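Local structure of transcriptional regulator (GntR family) (Enterococcus faecalis, 3DDV) at residues S12-K17 with I34-R39; M23-L28 with F127-T132; Q89-V94 with L113-V118. The protein probably regulates transcription as a GntR-family repressor or activator, its UTRA domain being the part that would bind a small effector molecule. All coordinates share one frame; numbering follows the deposited sequence.

Contact 1: S12-K17 with I34-R39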
loop_
_atom_site.group_PDB
_atom_site.type_symbol
_atom_site.label_atom_id
_atom_site.label_comp_id
_atom_site.label_asym_id
_atom_site.label_seq_id
_atom_site.Cartn_x
_atom_site.Cartn_y
_atom_site.Cartn_z
ATOM N N SER B 12 17.952 33.919 -10.674
ATOM C CA SER B 12 17.081 35.010 -11.102
ATOM C C SER B 12 16.173 35.506 -9.980
ATOM O O SER B 12 16.013 34.857 -8.956
ATOM C CB SER B 12 16.253 34.618 -12.311
ATOM O OG SER B 12 15.391 33.600 -11.945
ATOM N N TYR B 13 15.582 36.671 -10.194
ATOM C CA TYR B 13 14.902 37.348 -9.127
ATOM C C TYR B 13 14.113 38.504 -9.717
ATOM O O TYR B 13 14.673 39.473 -10.169
ATOM C CB TYR B 13 15.943 37.854 -8.127
ATOM C CG TYR B 13 15.397 38.398 -6.844
ATOM C CD1 TYR B 13 15.166 37.577 -5.768
ATOM C CD2 TYR B 13 15.135 39.725 -6.699
ATOM C CE1 TYR B 13 14.675 38.070 -4.577
ATOM C CE2 TYR B 13 14.658 40.239 -5.506
ATOM C CZ TYR B 13 14.426 39.398 -4.449
ATOM O OH TYR B 13 13.956 39.905 -3.262
ATOM N N PHE B 14 12.799 38.379 -9.727
ATOM C CA PHE B 14 11.944 39.392 -10.297
ATOM C C PHE B 14 10.473 39.180 -9.985
ATOM O O PHE B 14 10.026 38.068 -9.653
ATOM C CB PHE B 14 12.136 39.451 -11.803
ATOM C CG PHE B 14 11.767 38.196 -12.519
ATOM C CD1 PHE B 14 12.739 37.377 -13.031
ATOM C CD2 PHE B 14 10.432 37.863 -12.738
ATOM C CE1 PHE B 14 12.401 36.231 -13.719
ATOM C CE2 PHE B 14 10.085 36.712 -13.430
ATOM C CZ PHE B 14 11.064 35.903 -13.934
ATOM N N VAL B 15 9.727 40.252 -10.163
ATOM C CA VAL B 15 8.322 40.279 -9.881
ATOM C C VAL B 15 7.517 39.931 -11.127
ATOM O O VAL B 15 7.810 40.370 -12.230
ATOM C CB VAL B 15 7.962 41.668 -9.378
ATOM C CG1 VAL B 15 6.508 41.828 -9.219
ATOM C CG2 VAL B 15 8.665 41.918 -8.076
ATOM N N ALA B 16 6.486 39.131 -10.952
ATOM C CA ALA B 16 5.682 38.667 -12.071
ATOM C C ALA B 16 4.259 38.550 -11.618
ATOM O O ALA B 16 3.981 38.525 -10.425
ATOM C CB ALA B 16 6.159 37.338 -12.540
ATOM N N LYS B 17 3.347 38.522 -12.569
ATOM C CA LYS B 17 1.982 38.222 -12.231
ATOM C C LYS B 17 1.971 36.702 -12.215
ATOM O O LYS B 17 2.726 36.067 -12.914
ATOM C CB LYS B 17 0.993 38.917 -13.201
ATOM C CG LYS B 17 1.285 40.434 -13.253
ATOM C CD LYS B 17 0.106 41.361 -13.291
ATOM C CE LYS B 17 -0.599 41.305 -14.712
ATOM N NZ LYS B 17 -1.182 42.619 -15.256
ATOM N N ILE B 34 3.642 38.368 -7.535
ATOM C CA ILE B 34 4.452 37.473 -6.728
ATOM C C ILE B 34 5.916 37.823 -7.003
ATOM O O ILE B 34 6.246 38.426 -8.015
ATOM C CB ILE B 34 4.225 36.026 -7.123
ATOM C CG1 ILE B 34 4.578 35.825 -8.616
ATOM C CG2 ILE B 34 2.778 35.622 -6.835
ATOM C CD1 ILE B 34 5.343 34.528 -8.982
ATOM N N LEU B 35 6.783 37.481 -6.065
ATOM C CA LEU B 35 8.218 37.569 -6.246
ATOM C C LEU B 35 8.658 36.190 -6.645
ATOM O O LEU B 35 8.307 35.222 -6.002
ATOM C CB LEU B 35 8.908 37.952 -4.944
ATOM C CG LEU B 35 10.422 38.098 -5.060
ATOM C CD1 LEU B 35 10.739 39.263 -6.044
ATOM C CD2 LEU B 35 11.072 38.329 -3.695
ATOM N N ARG B 36 9.408 36.082 -7.718
ATOM C CA ARG B 36 9.793 34.784 -8.170
ATOM C C ARG B 36 11.260 34.758 -8.182
ATOM O O ARG B 36 11.885 35.652 -8.753
ATOM C CB ARG B 36 9.325 34.583 -9.572
ATOM C CG ARG B 36 9.229 33.134 -9.908
ATOM C CD ARG B 36 9.838 32.806 -11.231
ATOM N NE ARG B 36 9.189 31.626 -11.703
ATOM C CZ ARG B 36 7.960 31.610 -12.210
ATOM N NH1 ARG B 36 7.245 32.763 -12.371
ATOM N NH2 ARG B 36 7.448 30.421 -12.589
ATOM N N MET B 37 11.825 33.778 -7.510
ATOM C CA MET B 37 13.278 33.679 -7.380
ATOM C C MET B 37 13.748 32.248 -7.549
ATOM O O MET B 37 13.050 31.285 -7.194
ATOM C CB MET B 37 13.777 34.305 -6.086
ATOM C CG MET B 37 13.503 33.599 -4.781
ATOM S SD MET B 37 14.563 34.264 -3.456
ATOM C CE MET B 37 16.128 33.439 -3.798
ATOM N N GLU B 38 14.890 32.130 -8.210
ATOM C CA GLU B 38 15.480 30.850 -8.579
ATOM C C GLU B 38 16.852 30.826 -7.992
ATOM O O GLU B 38 17.550 31.839 -8.049
ATOM C CB GLU B 38 15.638 30.756 -10.073
ATOM C CG GLU B 38 14.366 30.455 -10.752
ATOM C CD GLU B 38 14.446 30.525 -12.241
ATOM O OE1 GLU B 38 15.542 30.732 -12.814
ATOM O OE2 GLU B 38 13.375 30.384 -12.827
ATOM N N ARG B 39 17.271 29.674 -7.501
ATOM C CA ARG B 39 18.440 29.627 -6.659
ATOM C C ARG B 39 19.099 28.242 -6.714
ATOM O O ARG B 39 18.410 27.243 -6.692
ATOM C CB ARG B 39 17.938 29.956 -5.262
ATOM C CG ARG B 39 18.948 30.059 -4.189
ATOM C CD ARG B 39 18.519 29.259 -2.913
ATOM N NE ARG B 39 17.393 29.866 -2.185
ATOM C CZ ARG B 39 17.496 30.898 -1.338
ATOM N NH1 ARG B 39 18.671 31.483 -1.087
ATOM N NH2 ARG B 39 16.394 31.352 -0.742
#
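Leu35 lays its CD1 methyl over one face of the Tyr13 ring, 4.2 Å from the ring centroid and displaced toward the rim, a CH-pi contact. The other methyl, CD2, reaches the phenol end of the same ring and comes 3.6 Å from Tyr13 CZ. With Tyr13 CG anti to the backbone N (chi1 -171°), the ring leans against the neighbouring strand and slants across both Leu35 and Met37. Met37 takes a different part of the ring: SD lies in the ring plane at its edge, 5.1 Å from the centroid of Tyr13, a Met-aromatic contact, while Met37 CB sits against CD1. Val15 adds CG2 to Leu35 CD1, and helix 65-70, through Ile68, closes over Tyr13 and Leu35.

Beneath these side chains the two strands run antiparallel, 175° apart, as the first pair of the UTRA-domain sheet; strand 8-16 is its outermost strand on this side within the chain. Phe14 and Arg36 form the central hydrogen-bonded pair, with Phe14 N to Arg36 O at 3.0 Å and Arg36 N to Phe14 O at 2.8 Å. Ala16 and Ile34 repeat the pair of backbone hydrogen bonds, whereas at Ser12 and Glu38 one of the two is weak. On the face of Ser12, Phe14 and Arg36, Ser12 OG donates a weak hydrogen bond to Glu38 OE1 (3.0 Å), and the Phe14 ring approaches Arg36 obliquely, CZ 4.3 Å from CD. Tyr13, Leu35 and Met37 thus pack mainly by apolar contacts under helix 65-70, with Val15 at the exposed margin, while the other face is mixed, polar at Ser12, Arg36 and Glu38 and apolar at Ile34.

Contact 2: M23-L28 with F127-T132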
loop_
_atom_site.group_PDB
_atom_site.type_symbol
_atom_site.label_atom_id
_atom_site.label_comp_id
_atom_site.label_asym_id
_atom_site.label_seq_id
_atom_site.Cartn_x
_atom_site.Cartn_y
_atom_site.Cartn_z
ATOM N N MET B 23 -1.317 30.863 -8.841
ATOM C CA MET B 23 -2.569 31.442 -8.328
ATOM C C MET B 23 -3.234 30.457 -7.374
ATOM O O MET B 23 -3.641 30.796 -6.271
ATOM C CB MET B 23 -3.521 31.745 -9.476
ATOM C CG MET B 23 -3.070 32.922 -10.322
ATOM S SD MET B 23 -4.159 33.256 -11.720
ATOM C CE MET B 23 -5.692 33.371 -10.794
ATOM N N GLU B 24 -3.311 29.222 -7.822
ATOM C CA GLU B 24 -3.970 28.179 -7.094
ATOM C C GLU B 24 -3.295 27.920 -5.709
ATOM O O GLU B 24 -3.963 27.998 -4.672
ATOM C CB GLU B 24 -3.984 26.936 -8.013
ATOM C CG GLU B 24 -4.948 25.808 -7.650
ATOM C CD GLU B 24 -4.264 24.533 -7.199
ATOM O OE1 GLU B 24 -3.043 24.545 -6.925
ATOM O OE2 GLU B 24 -4.961 23.500 -7.119
ATOM N N LYS B 25 -1.984 27.659 -5.703
ATOM C CA LYS B 25 -1.255 27.331 -4.476
ATOM C C LYS B 25 -1.089 28.514 -3.524
ATOM O O LYS B 25 -1.005 28.335 -2.323
ATOM C CB LYS B 25 0.169 26.857 -4.775
ATOM C CG LYS B 25 0.310 25.771 -5.789
ATOM C CD LYS B 25 -0.058 24.397 -5.268
ATOM C CE LYS B 25 0.134 23.392 -6.383
ATOM N NZ LYS B 25 -0.433 22.068 -6.016
ATOM N N LEU B 26 -0.942 29.720 -4.058
ATOM C CA LEU B 26 -0.728 30.876 -3.202
ATOM C C LEU B 26 -2.056 31.587 -2.978
ATOM O O LEU B 26 -2.132 32.547 -2.209
ATOM C CB LEU B 26 0.312 31.814 -3.807
ATOM C CG LEU B 26 1.773 31.362 -3.793
ATOM C CD1 LEU B 26 2.698 32.449 -4.411
ATOM C CD2 LEU B 26 2.200 31.031 -2.379
ATOM N N GLN B 27 -3.091 31.083 -3.650
ATOM C CA GLN B 27 -4.455 31.553 -3.497
ATOM C C GLN B 27 -4.468 33.012 -3.782
ATOM O O GLN B 27 -4.576 33.820 -2.878
ATOM C CB GLN B 27 -4.991 31.272 -2.099
ATOM C CG GLN B 27 -5.450 29.847 -1.879
ATOM C CD GLN B 27 -5.457 29.521 -0.395
ATOM O OE1 GLN B 27 -5.767 30.400 0.417
ATOM N NE2 GLN B 27 -5.081 28.282 -0.024
ATOM N N LEU B 28 -4.311 33.326 -5.055
ATOM C CA LEU B 28 -4.112 34.679 -5.503
ATOM C C LEU B 28 -4.818 34.796 -6.815
ATOM O O LEU B 28 -4.929 33.843 -7.577
ATOM C CB LEU B 28 -2.628 34.965 -5.749
ATOM C CG LEU B 28 -1.582 35.032 -4.630
ATOM C CD1 LEU B 28 -0.194 35.094 -5.265
ATOM C CD2 LEU B 28 -1.776 36.233 -3.729
ATOM N N PHE B 127 2.167 31.631 2.000
ATOM C CA PHE B 127 3.180 32.616 1.789
ATOM C C PHE B 127 4.346 32.135 0.945
ATOM O O PHE B 127 5.284 32.877 0.725
ATOM C CB PHE B 127 3.630 33.187 3.134
ATOM C CG PHE B 127 4.446 32.256 3.948
ATOM C CD1 PHE B 127 5.819 32.192 3.770
ATOM C CD2 PHE B 127 3.859 31.460 4.922
ATOM C CE1 PHE B 127 6.595 31.328 4.537
ATOM C CE2 PHE B 127 4.618 30.597 5.684
ATOM C CZ PHE B 127 5.997 30.514 5.499
ATOM N N GLU B 128 4.278 30.937 0.410
ATOM C CA GLU B 128 5.430 30.361 -0.225
ATOM C C GLU B 128 4.965 29.231 -1.135
ATOM O O GLU B 128 4.151 28.397 -0.715
ATOM C CB GLU B 128 6.288 29.781 0.875
ATOM C CG GLU B 128 7.697 29.904 0.636
ATOM C CD GLU B 128 8.597 29.213 1.703
ATOM O OE1 GLU B 128 8.193 28.187 2.378
ATOM O OE2 GLU B 128 9.764 29.713 1.778
ATOM N N TYR B 129 5.453 29.180 -2.368
ATOM C CA TYR B 129 5.279 27.979 -3.184
ATOM C C TYR B 129 6.649 27.632 -3.710
ATOM O O TYR B 129 7.228 28.356 -4.483
ATOM C CB TYR B 129 4.320 28.261 -4.333
ATOM C CG TYR B 129 4.182 27.126 -5.302
ATOM C CD1 TYR B 129 4.213 25.824 -4.871
ATOM C CD2 TYR B 129 3.978 27.357 -6.648
ATOM C CE1 TYR B 129 4.071 24.774 -5.749
ATOM C CE2 TYR B 129 3.805 26.297 -7.538
ATOM C CZ TYR B 129 3.870 25.009 -7.068
ATOM O OH TYR B 129 3.745 23.937 -7.915
ATOM N N VAL B 130 7.206 26.547 -3.250
ATOM C CA VAL B 130 8.635 26.319 -3.446
ATOM C C VAL B 130 8.802 24.995 -4.134
ATOM O O VAL B 130 8.125 24.014 -3.803
ATOM C CB VAL B 130 9.425 26.388 -2.088
ATOM C CG1 VAL B 130 10.929 26.274 -2.316
ATOM C CG2 VAL B 130 9.072 27.694 -1.351
ATOM N N ARG B 131 9.642 24.973 -5.151
ATOM C CA ARG B 131 9.721 23.789 -5.998
ATOM C C ARG B 131 11.196 23.550 -6.170
ATOM O O ARG B 131 11.914 24.374 -6.786
ATOM C CB ARG B 131 9.049 24.046 -7.328
ATOM C CG ARG B 131 7.582 24.455 -7.175
ATOM C CD ARG B 131 7.162 25.478 -8.197
ATOM N NE ARG B 131 7.283 26.813 -7.672
ATOM C CZ ARG B 131 7.030 27.913 -8.377
ATOM N NH1 ARG B 131 6.693 27.869 -9.641
ATOM N NH2 ARG B 131 7.153 29.082 -7.816
ATOM N N THR B 132 11.646 22.463 -5.567
ATOM C CA THR B 132 13.030 22.195 -5.482
ATOM C C THR B 132 13.376 20.908 -6.183
ATOM O O THR B 132 12.656 19.929 -6.105
ATOM C CB THR B 132 13.419 22.095 -4.075
ATOM O OG1 THR B 132 13.149 23.338 -3.450
ATOM C CG2 THR B 132 14.881 21.774 -3.983
#
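Lys25 sets its aliphatic chain against one face of the Tyr129 ring, with CG over the centre, 3.7 Å from the centroid and only 6° off the ring normal. CG lies anti to the carbonyl carbon (chi1 -51°), and the bend at chi2 leaves CD near ring atom CE1; further out, CE lies 4.0 Å from Tyr129 OH. The opposite face of the ring is covered from within the strand by Arg131, whose NE lies 3.4 Å above the ring plane, toward the rim. The tyrosine is therefore sandwiched between a lysine methylene and a guanidinium group.

Tight packing continues at Leu26. Its CD2 methyl fits against the strand backbone, 3.5 Å from Glu128 N, and also touches Tyr129 CB at 4.0 Å; Pro56 of strand 46-56 packs on the same leucine. The side chain of Glu128 starts away from the helix and is buried, its OE1 hydrogen-bonded to Tyr73 and Ser119. No hydrogen bond joins the two segments. Helix 20-26 rests on the antiparallel UTRA sheet through its last turn, which closes in a Schellman motif: Gln27, with positive phi, is the C-prime residue, and Leu28 N bonds to Met23 O at 2.9 Å, with a weaker bond from Gln27 N to Glu24 O. Tyr129 also lies about 3 Å, by its side chain, from a bound magnesium ion.

The looser side is polar. Beyond CE the ammonium of Lys25 turns from the ring toward Glu24, an exposed residue of the same helix, but NZ and OE1 are 3.7 Å apart, a long salt bridge.

Contact 3: Q89-V94 with L113-V118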
loop_
_atom_site.group_PDB
_atom_site.type_symbol
_atom_site.label_atom_id
_atom_site.label_comp_id
_atom_site.label_asym_id
_atom_site.label_seq_id
_atom_site.Cartn_x
_atom_site.Cartn_y
_atom_site.Cartn_z
ATOM N N GLN B 89 4.165 19.054 1.537
ATOM C CA GLN B 89 5.226 18.714 0.620
ATOM C C GLN B 89 4.795 17.533 -0.214
ATOM O O GLN B 89 4.115 16.652 0.264
ATOM C CB GLN B 89 6.457 18.317 1.415
ATOM C CG GLN B 89 7.259 19.450 1.907
ATOM C CD GLN B 89 8.252 19.019 2.947
ATOM O OE1 GLN B 89 7.945 18.118 3.749
ATOM N NE2 GLN B 89 9.442 19.653 2.964
ATOM N N THR B 90 5.211 17.512 -1.459
ATOM C CA THR B 90 4.888 16.422 -2.362
ATOM C C THR B 90 6.185 16.039 -3.004
ATOM O O THR B 90 6.806 16.850 -3.694
ATOM C CB THR B 90 3.852 16.841 -3.411
ATOM O OG1 THR B 90 2.732 17.420 -2.735
ATOM C CG2 THR B 90 3.354 15.641 -4.252
ATOM N N ILE B 91 6.617 14.818 -2.727
ATOM C CA ILE B 91 7.910 14.328 -3.148
ATOM C C ILE B 91 7.763 13.380 -4.312
ATOM O O ILE B 91 6.989 12.454 -4.249
ATOM C CB ILE B 91 8.585 13.603 -2.008
ATOM C CG1 ILE B 91 8.612 14.517 -0.777
ATOM C CG2 ILE B 91 9.994 13.175 -2.403
ATOM C CD1 ILE B 91 9.189 13.822 0.385
ATOM N N SER B 92 8.483 13.638 -5.396
ATOM C CA SER B 92 8.461 12.744 -6.545
ATOM C C SER B 92 9.846 12.670 -7.121
ATOM O O SER B 92 10.738 13.361 -6.681
ATOM C CB SER B 92 7.491 13.265 -7.600
ATOM O OG SER B 92 7.802 14.608 -7.940
ATOM N N ALA B 93 10.001 11.819 -8.110
ATOM C CA ALA B 93 11.250 11.579 -8.784
ATOM C C ALA B 93 11.085 11.950 -10.262
ATOM O O ALA B 93 10.116 11.595 -10.875
ATOM C CB ALA B 93 11.590 10.148 -8.664
ATOM N N VAL B 94 12.050 12.660 -10.825
ATOM C CA VAL B 94 11.962 13.145 -12.188
ATOM C C VAL B 94 13.332 13.117 -12.858
ATOM O O VAL B 94 14.345 13.225 -12.213
ATOM C CB VAL B 94 11.411 14.575 -12.179
ATOM C CG1 VAL B 94 11.572 15.211 -13.509
ATOM C CG2 VAL B 94 9.934 14.533 -11.819
ATOM N N LEU B 113 15.239 14.310 -7.316
ATOM C CA LEU B 113 14.234 14.206 -6.279
ATOM C C LEU B 113 13.588 15.564 -6.250
ATOM O O LEU B 113 14.265 16.580 -6.008
ATOM C CB LEU B 113 14.831 13.897 -4.896
ATOM C CG LEU B 113 13.708 13.807 -3.863
ATOM C CD1 LEU B 113 13.070 12.427 -3.993
ATOM C CD2 LEU B 113 14.151 14.082 -2.492
ATOM N N ARG B 114 12.284 15.580 -6.478
ATOM C CA ARG B 114 11.565 16.823 -6.572
ATOM C C ARG B 114 10.694 17.008 -5.396
ATOM O O ARG B 114 9.914 16.148 -5.058
ATOM C CB ARG B 114 10.657 16.836 -7.767
ATOM C CG ARG B 114 10.093 18.236 -7.991
ATOM C CD ARG B 114 9.540 18.404 -9.360
ATOM N NE ARG B 114 8.198 17.930 -9.300
ATOM C CZ ARG B 114 7.560 17.356 -10.312
ATOM N NH1 ARG B 114 8.182 17.194 -11.473
ATOM N NH2 ARG B 114 6.294 16.935 -10.166
ATOM N N VAL B 115 10.795 18.168 -4.796
ATOM C CA VAL B 115 9.910 18.507 -3.703
ATOM C C VAL B 115 9.204 19.782 -4.060
ATOM O O VAL B 115 9.840 20.772 -4.349
ATOM C CB VAL B 115 10.680 18.728 -2.383
ATOM C CG1 VAL B 115 9.695 18.951 -1.230
ATOM C CG2 VAL B 115 11.543 17.572 -2.144
ATOM N N ARG B 116 7.893 19.749 -4.027
ATOM C CA ARG B 116 7.115 20.935 -4.140
ATOM C C ARG B 116 6.436 21.154 -2.814
ATOM O O ARG B 116 5.817 20.250 -2.270
ATOM C CB ARG B 116 6.023 20.739 -5.178
ATOM C CG ARG B 116 6.489 20.529 -6.622
ATOM C CD ARG B 116 5.391 20.947 -7.474
ATOM N NE ARG B 116 5.227 20.221 -8.720
ATOM C CZ ARG B 116 5.780 20.582 -9.865
ATOM N NH1 ARG B 116 6.640 21.641 -9.943
ATOM N NH2 ARG B 116 5.501 19.858 -10.932
ATOM N N GLN B 117 6.447 22.392 -2.363
ATOM C CA GLN B 117 5.940 22.718 -1.056
ATOM C C GLN B 117 5.155 24.025 -1.037
ATOM O O GLN B 117 5.570 24.969 -1.669
ATOM C CB GLN B 117 7.134 22.844 -0.177
ATOM C CG GLN B 117 7.016 23.820 0.931
ATOM C CD GLN B 117 8.203 23.666 1.895
ATOM O OE1 GLN B 117 8.703 22.558 2.169
ATOM N NE2 GLN B 117 8.685 24.789 2.357
ATOM N N VAL B 118 4.022 24.046 -0.330
ATOM C CA VAL B 118 3.331 25.275 0.063
ATOM C C VAL B 118 3.386 25.456 1.580
ATOM O O VAL B 118 3.168 24.507 2.308
ATOM C CB VAL B 118 1.869 25.278 -0.337
ATOM C CG1 VAL B 118 1.248 26.601 0.059
ATOM C CG2 VAL B 118 1.742 25.048 -1.794
HETATM O O HOH W 1 7.200 16.656 -6.446
#
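Ser92 and Arg114 exchange two backbone hydrogen bonds, Arg114 N to Ser92 O at 2.7 Å and Ser92 N to Arg114 O at 2.9 Å. Thr90 and Arg116 form the next such pair, Thr90 N meeting Arg116 O at 2.9 Å. A water ties the side chains into this framework: it donates to Thr90 O at 2.8 Å, hydrogen-bonds to Ser92 OG at 2.6 Å, and accepts a longer bond from Arg114 NE, which the bend of the chain at chi3 (86°) brings to it. Ser92 OG also lies over one face of the Arg114 guanidinium. NH2 of Arg116 lies above the opposite face, toward the rim, so two like-charged groups are held close. Val94 CG2 approaches Arg114 NH1 obliquely.

On the other face of the strand pair, Gln89 and Gln117 lie side by side and point the same way, their amide planes 48° apart; Gln89 NE2 gives a weak hydrogen bond to Gln117 OE1. Packing follows: Ile91 CG2 touches Leu113 CD1 at 3.5 Å, and Val115 CG1 rests near Gln89 CG, with Phe141 covering Gln89, Ile91 and Leu113. Strand 84-95 is outermost within the chain, but Gln89, Thr90 and Ile91 pair antiparallel with a strand of the second subunit, which carries the sheet across the interface. Two probably positive groups thus lie close together on one face, with water at Arg114 NE and a bound magnesium ion about 4 Å from the Arg116 side chain. The other face is largely apolar at Ile91, Leu113 and Val115, with the Gln89–Gln117 amide pair at one end, and takes part in subunit packing, Leu113 meeting Leu113 of the second subunit.

All three contacts belong to one antiparallel sheet, ordered 8-16, 34-43, 46-56, 126-135, 111-121, 84-95. Contact 1 joins the first two strands and contact 3 the last two; their centres lie about 20 Å apart, on opposite sides of the chain's centre. Contact 2 sits between them, with centres about 12 and 13 Å away. Along the chain the segments of contacts 1 and 2 alternate, contact 1 closes before contact 3 opens, and contact 3 is nested within the loop closed by contact 2. Helix 20-26 links the two strands of contact 1 and packs on strand 126-135, tying the N-terminal edge to the sheet's middle. Contact 3 leads to the second subunit.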